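Local coordinates for protein transcriptional regulator (Thermus thermophilus, PDB 2H0A) that probably regulates transcription as a CcpA-type member of the LacI/GalR repressor family, with a core of two subdomains resembling periplasmic binding proteins, at residues A[14-19]-A[217-222]; A[117-122]-A[172-177]. All coordinates share one frame; numbering follows the deposited sequence.

Interaction 1 of 2, residues A[14-19]-A[217-222]; sequences YRRLVE and GHPFAE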
loop_
_atom_site.group_PDB
_atom_site.type_symbol
_atom_site.label_atom_id
_atom_site.label_comp_id
_atom_site.label_asym_id
_atom_site.label_seq_id
_atom_site.Cartn_x
_atom_site.Cartn_y
_atom_site.Cartn_z
ATOM N N TYR A 14 -5.315 -7.201 -9.089
ATOM C CA TYR A 14 -6.746 -6.991 -9.102
ATOM C C TYR A 14 -7.157 -6.222 -10.336
ATOM O O TYR A 14 -8.282 -6.358 -10.805
ATOM C CB TYR A 14 -7.177 -6.293 -7.815
ATOM C CG TYR A 14 -6.899 -7.172 -6.625
ATOM C CD1 TYR A 14 -7.684 -8.299 -6.373
ATOM C CD2 TYR A 14 -5.761 -6.976 -5.845
ATOM C CE1 TYR A 14 -7.335 -9.215 -5.387
ATOM C CE2 TYR A 14 -5.399 -7.884 -4.856
ATOM C CZ TYR A 14 -6.188 -9.007 -4.635
ATOM O OH TYR A 14 -5.797 -9.933 -3.692
ATOM N N ARG A 15 -6.249 -5.428 -10.889
ATOM C CA ARG A 15 -6.609 -4.695 -12.090
ATOM C C ARG A 15 -6.827 -5.734 -13.177
ATOM O O ARG A 15 -7.851 -5.724 -13.858
ATOM C CB ARG A 15 -5.504 -3.727 -12.526
ATOM C CG ARG A 15 -5.914 -2.879 -13.726
ATOM C CD ARG A 15 -4.746 -2.171 -14.401
ATOM N NE ARG A 15 -3.864 -3.093 -15.112
ATOM C CZ ARG A 15 -4.236 -3.845 -16.144
ATOM N NH1 ARG A 15 -5.479 -3.793 -16.602
ATOM N NH2 ARG A 15 -3.364 -4.660 -16.715
ATOM N N ARG A 16 -5.862 -6.641 -13.320
ATOM C CA ARG A 16 -5.931 -7.700 -14.329
ATOM C C ARG A 16 -7.104 -8.637 -14.098
ATOM O O ARG A 16 -7.705 -9.127 -15.050
ATOM C CB ARG A 16 -4.647 -8.525 -14.333
ATOM C CG ARG A 16 -3.385 -7.729 -14.585
ATOM C CD ARG A 16 -2.170 -8.600 -14.325
ATOM N NE ARG A 16 -2.143 -9.755 -15.215
ATOM C CZ ARG A 16 -1.353 -10.811 -15.057
ATOM N NH1 ARG A 16 -0.511 -10.867 -14.033
ATOM N NH2 ARG A 16 -1.413 -11.812 -15.921
ATOM N N LEU A 17 -7.418 -8.881 -12.831
ATOM C CA LEU A 17 -8.506 -9.774 -12.453
ATOM C C LEU A 17 -9.838 -9.223 -12.932
ATOM O O LEU A 17 -10.652 -9.949 -13.496
ATOM C CB LEU A 17 -8.536 -9.945 -10.934
ATOM C CG LEU A 17 -9.161 -11.238 -10.413
ATOM C CD1 LEU A 17 -8.295 -12.418 -10.841
ATOM C CD2 LEU A 17 -9.267 -11.197 -8.901
ATOM N N VAL A 18 -10.044 -7.929 -12.715
ATOM C CA VAL A 18 -11.276 -7.254 -13.106
ATOM C C VAL A 18 -11.357 -7.036 -14.608
ATOM O O VAL A 18 -12.442 -7.044 -15.184
ATOM C CB VAL A 18 -11.399 -5.900 -12.404
ATOM C CG1 VAL A 18 -12.567 -5.128 -12.983
ATOM C CG2 VAL A 18 -11.582 -6.101 -10.909
ATOM N N GLU A 19 -10.216 -6.821 -15.248
ATOM C CA GLU A 19 -10.222 -6.645 -16.690
ATOM C C GLU A 19 -10.757 -7.952 -17.246
ATOM O O GLU A 19 -11.516 -7.965 -18.218
ATOM C CB GLU A 19 -8.810 -6.404 -17.221
ATOM C CG GLU A 19 -8.749 -6.174 -18.729
ATOM C CD GLU A 19 -7.339 -5.872 -19.224
ATOM O OE1 GLU A 19 -6.739 -4.887 -18.740
ATOM O OE2 GLU A 19 -6.831 -6.615 -20.098
ATOM N N GLY A 217 3.636 -12.835 -13.439
ATOM C CA GLY A 217 3.601 -12.479 -14.844
ATOM C C GLY A 217 2.919 -11.189 -15.281
ATOM O O GLY A 217 2.262 -11.145 -16.328
ATOM N N HIS A 218 2.997 -10.158 -14.449
ATOM C CA HIS A 218 2.373 -8.880 -14.765
ATOM C C HIS A 218 2.840 -8.271 -16.074
ATOM O O HIS A 218 3.961 -8.510 -16.515
ATOM C CB HIS A 218 2.617 -7.860 -13.653
ATOM C CG HIS A 218 1.839 -8.129 -12.410
ATOM N ND1 HIS A 218 0.555 -8.626 -12.432
ATOM C CD2 HIS A 218 2.154 -7.953 -11.107
ATOM C CE1 HIS A 218 0.111 -8.748 -11.194
ATOM N NE2 HIS A 218 1.062 -8.346 -10.372
ATOM N N PRO A 219 1.979 -7.468 -16.714
ATOM C CA PRO A 219 2.330 -6.826 -17.981
ATOM C C PRO A 219 3.644 -6.042 -17.903
ATOM O O PRO A 219 4.469 -6.108 -18.807
ATOM C CB PRO A 219 1.132 -5.919 -18.243
ATOM C CG PRO A 219 0.001 -6.708 -17.671
ATOM C CD PRO A 219 0.570 -7.206 -16.366
ATOM N N PHE A 220 3.844 -5.310 -16.817
ATOM C CA PHE A 220 5.056 -4.524 -16.696
ATOM C C PHE A 220 6.323 -5.367 -16.667
ATOM O O PHE A 220 7.430 -4.843 -16.752
ATOM C CB PHE A 220 4.978 -3.619 -15.458
ATOM C CG PHE A 220 5.074 -4.344 -14.139
ATOM C CD1 PHE A 220 6.270 -4.927 -13.725
ATOM C CD2 PHE A 220 3.982 -4.385 -13.278
ATOM C CE1 PHE A 220 6.375 -5.532 -12.473
ATOM C CE2 PHE A 220 4.079 -4.990 -12.023
ATOM C CZ PHE A 220 5.277 -5.562 -11.623
ATOM N N ALA A 221 6.158 -6.680 -16.569
ATOM C CA ALA A 221 7.296 -7.589 -16.501
ATOM C C ALA A 221 8.050 -7.771 -17.811
ATOM O O ALA A 221 9.241 -8.076 -17.802
ATOM C CB ALA A 221 6.841 -8.943 -15.982
ATOM N N GLU A 222 7.365 -7.588 -18.933
ATOM C CA GLU A 222 7.997 -7.764 -20.235
ATOM C C GLU A 222 8.994 -6.659 -20.560
ATOM O O GLU A 222 10.125 -6.942 -20.965
ATOM C CB GLU A 222 6.931 -7.855 -21.328
ATOM C CG GLU A 222 7.481 -8.169 -22.706
ATOM C CD GLU A 222 6.394 -8.587 -23.675
ATOM O OE1 GLU A 222 5.368 -7.877 -23.762
ATOM O OE2 GLU A 222 6.565 -9.623 -24.353
#
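Arg16, on helix 12-25, and His218, in the loop after strand 210-215, share the one hydrogen bond that spans these segments. Arg16 NH1 donates to His218 ND1 at 3.0 Å, with an N-H...N angle of 151°. The donor is tilted from the imidazole plane, and the guanidinium and ring planes stand 80° apart. Arg16 starts with CG anti to the carbonyl carbon (chi1 -58°), and a bend at chi3 turns NE away from an otherwise extended chain. The same NH1 also bonds to Asp216 O, while NH2 is held by Gln231 O and by the carboxylate of Glu234, the salt bridge that leaves the helix, and this spread of partners fixes the guanidinium on several sides.

Packing adds a second layer. One guanidinium face of Arg16 carries both Gly217 O, 3.8 Å from CZ, and Pro219 CD. That proline carbon also lies 3.7 Å from Arg16 CD, within the aliphatic part of the chain. At the margin, Arg15 NH2 approaches Pro219 CG at 4.1 Å, near the guanidinium plane.

Within helix 12-25, Arg15 NH1 meets Glu19 OE1 at 2.7 Å in a salt bridge one turn along, and Arg15 NE pairs with Glu12.

The contact bridges the two subdomains at what is probably the cleft between the lobes, where effectors bind in LacI/GalR relatives. Helix 12-25 belongs to one lobe, strand 210-215 and its loop to the other, with Val233 of helix 233-248 against Arg16 and Asp189 of helix 189-200 holding His218 N.

Interaction 2 of 2, residues A[117-122]-A[172-177]; sequences FAIAVE and RHFLEK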
loop_
_atom_site.group_PDB
_atom_site.type_symbol
_atom_site.label_atom_id
_atom_site.label_comp_id
_atom_site.label_asym_id
_atom_site.label_seq_id
_atom_site.Cartn_x
_atom_site.Cartn_y
_atom_site.Cartn_z
ATOM N N PHE A 117 18.472 -17.420 -3.129
ATOM C CA PHE A 117 17.762 -16.724 -2.064
ATOM C C PHE A 117 16.311 -16.569 -2.476
ATOM O O PHE A 117 15.974 -16.663 -3.656
ATOM C CB PHE A 117 18.342 -15.327 -1.818
ATOM C CG PHE A 117 19.776 -15.322 -1.384
ATOM C CD1 PHE A 117 20.799 -15.365 -2.319
ATOM C CD2 PHE A 117 20.104 -15.266 -0.032
ATOM C CE1 PHE A 117 22.122 -15.349 -1.925
ATOM C CE2 PHE A 117 21.428 -15.250 0.375
ATOM C CZ PHE A 117 22.443 -15.292 -0.577
ATOM N N ALA A 118 15.457 -16.312 -1.495
ATOM C CA ALA A 118 14.042 -16.137 -1.751
ATOM C C ALA A 118 13.478 -14.990 -0.919
ATOM O O ALA A 118 13.960 -14.699 0.186
ATOM C CB ALA A 118 13.297 -17.426 -1.439
ATOM N N ILE A 119 12.461 -14.335 -1.467
ATOM C CA ILE A 119 11.806 -13.231 -0.786
ATOM C C ILE A 119 10.365 -13.656 -0.519
ATOM O O ILE A 119 9.650 -14.076 -1.431
ATOM C CB ILE A 119 11.822 -11.933 -1.643
ATOM C CG1 ILE A 119 13.256 -11.597 -2.058
ATOM C CG2 ILE A 119 11.250 -10.767 -0.841
ATOM C CD1 ILE A 119 13.387 -10.343 -2.871
ATOM N N ALA A 120 9.958 -13.563 0.743
ATOM C CA ALA A 120 8.612 -13.934 1.150
ATOM C C ALA A 120 7.824 -12.692 1.545
ATOM O O ALA A 120 8.256 -11.909 2.393
ATOM C CB ALA A 120 8.679 -14.910 2.314
ATOM N N VAL A 121 6.669 -12.513 0.919
ATOM C CA VAL A 121 5.823 -11.362 1.206
ATOM C C VAL A 121 4.987 -11.600 2.460
ATOM O O VAL A 121 4.292 -12.612 2.579
ATOM C CB VAL A 121 4.897 -11.052 0.023
ATOM C CG1 VAL A 121 4.042 -9.838 0.336
ATOM C CG2 VAL A 121 5.731 -10.816 -1.230
ATOM N N GLU A 122 5.062 -10.649 3.388
ATOM C CA GLU A 122 4.354 -10.731 4.659
ATOM C C GLU A 122 3.402 -9.554 4.865
ATOM O O GLU A 122 3.784 -8.523 5.421
ATOM C CB GLU A 122 5.377 -10.774 5.801
ATOM C CG GLU A 122 4.799 -10.963 7.199
ATOM C CD GLU A 122 4.290 -12.371 7.440
ATOM O OE1 GLU A 122 5.081 -13.327 7.281
ATOM O OE2 GLU A 122 3.101 -12.521 7.793
ATOM N N ARG A 172 19.990 -6.138 -0.865
ATOM C CA ARG A 172 21.026 -5.546 -0.034
ATOM C C ARG A 172 21.375 -6.530 1.086
ATOM O O ARG A 172 22.538 -6.663 1.479
ATOM C CB ARG A 172 20.513 -4.228 0.552
ATOM C CG ARG A 172 21.321 -3.008 0.171
ATOM C CD ARG A 172 22.657 -2.983 0.899
ATOM N NE ARG A 172 23.351 -1.705 0.718
ATOM C CZ ARG A 172 24.531 -1.406 1.259
ATOM N NH1 ARG A 172 25.165 -2.293 2.021
ATOM N NH2 ARG A 172 25.076 -0.215 1.041
ATOM N N HIS A 173 20.348 -7.216 1.588
ATOM C CA HIS A 173 20.507 -8.199 2.651
ATOM C C HIS A 173 21.293 -9.409 2.149
ATOM O O HIS A 173 22.246 -9.858 2.793
ATOM C CB HIS A 173 19.137 -8.662 3.146
ATOM C CG HIS A 173 19.210 -9.706 4.209
ATOM N ND1 HIS A 173 19.622 -9.431 5.495
ATOM C CD2 HIS A 173 18.968 -11.037 4.169
ATOM C CE1 HIS A 173 19.630 -10.546 6.200
ATOM N NE2 HIS A 173 19.237 -11.536 5.419
ATOM N N PHE A 174 20.888 -9.931 0.995
ATOM C CA PHE A 174 21.551 -11.080 0.405
ATOM C C PHE A 174 23.009 -10.790 0.038
ATOM O O PHE A 174 23.871 -11.662 0.142
ATOM C CB PHE A 174 20.822 -11.523 -0.858
ATOM C CG PHE A 174 19.350 -11.773 -0.671
ATOM C CD1 PHE A 174 18.872 -12.438 0.453
ATOM C CD2 PHE A 174 18.448 -11.433 -1.680
ATOM C CE1 PHE A 174 17.522 -12.771 0.564
ATOM C CE2 PHE A 174 17.101 -11.762 -1.579
ATOM C CZ PHE A 174 16.637 -12.434 -0.458
ATOM N N LEU A 175 23.286 -9.566 -0.399
ATOM C CA LEU A 175 24.633 -9.200 -0.801
ATOM C C LEU A 175 25.660 -9.235 0.314
ATOM O O LEU A 175 26.855 -9.316 0.040
ATOM C CB LEU A 175 24.638 -7.827 -1.466
ATOM C CG LEU A 175 23.983 -7.824 -2.852
ATOM C CD1 LEU A 175 23.847 -6.400 -3.353
ATOM C CD2 LEU A 175 24.805 -8.671 -3.824
ATOM N N GLU A 176 25.223 -9.166 1.570
ATOM C CA GLU A 176 26.192 -9.230 2.653
ATOM C C GLU A 176 26.423 -10.687 3.057
ATOM O O GLU A 176 27.312 -11.001 3.853
ATOM C CB GLU A 176 25.768 -8.355 3.845
ATOM C CG GLU A 176 24.284 -8.254 4.120
ATOM C CD GLU A 176 23.948 -7.184 5.172
ATOM O OE1 GLU A 176 24.351 -6.011 4.989
ATOM O OE2 GLU A 176 23.273 -7.517 6.178
ATOM N N LYS A 177 25.630 -11.574 2.461
ATOM C CA LYS A 177 25.734 -13.010 2.705
ATOM C C LYS A 177 26.455 -13.706 1.542
ATOM O O LYS A 177 26.988 -14.804 1.698
ATOM C CB LYS A 177 24.341 -13.635 2.872
ATOM C CG LYS A 177 23.667 -13.371 4.207
ATOM C CD LYS A 177 22.318 -14.091 4.279
ATOM C CE LYS A 177 21.538 -13.780 5.566
ATOM N NZ LYS A 177 22.060 -14.458 6.793
#
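Phe117 and Phe174 lay their side chains over one another where strand 116-121 meets helix 164-175, in the parallel alpha/beta layering of a periplasmic-binding-protein-like subdomain. The two side chains slide past each other in opposite directions, and each ring receives the other residue's methylene. Phe117 CB sits 3.5 Å from the centroid of the Phe174 ring and Phe174 CB 3.8 Å from that of Phe117, both nearly on the ring normal, as a reciprocal pair of CH-pi contacts. The ring planes are inclined by 31°, with centroids 4.5 Å apart. In both residues CB points toward the other segment and CG lies anti to the carbonyl carbon (chi1 -61° in Phe117, -53° in Phe174).

Two smaller contacts flank this pair. Ile119, two residues along the strand, brings CG1 to the rim of the Phe174 ring, 3.8 Å from CZ and in the ring plane. Lys177 packs its CB 4.2 Å from Phe117 CE2, then leads its amino end away.

Farther out, Leu182 and Val184 of strand 182-185 touch Phe174, and Tyr158 of strand 157-160 meets it too, so the ring rests on three parallel strands. Backbone bonds from Phe117 and Ile119 to Phe185 hold the central strand in place. Helix 133-147 takes the other face of the sheet, where Met138 packs on Ala118 and Ala120. On its outer side helix 164-175 reaches the dimer partner: Arg172 packs on Glu176 of the second subunit. Back at the strand, the edge of the Phe174 ring also faces a backbone oxygen, with CZ 3.6 Å from Ala118 O.

Overall arrangement
The two contacts illustrate how chemistry follows location in a two-lobed fold. Interaction 1 joins elements from different lobes, at a partly buried boundary, and relies on one directed hydrogen bond with charged partners around it. Interaction 2 lies wholly within one lobe, is largely buried, and depends on aromatic and aliphatic packing with no hydrogen bond between its segments. They share no helix or strand, yet strands 116-121 and 210-215 belong to the same lobe's sheet, with strand 182-185 between them. Their centres are 25 Å apart, nearest atoms about 11 Å, and in sequence interaction 2 is nested inside the loop closed by interaction 1.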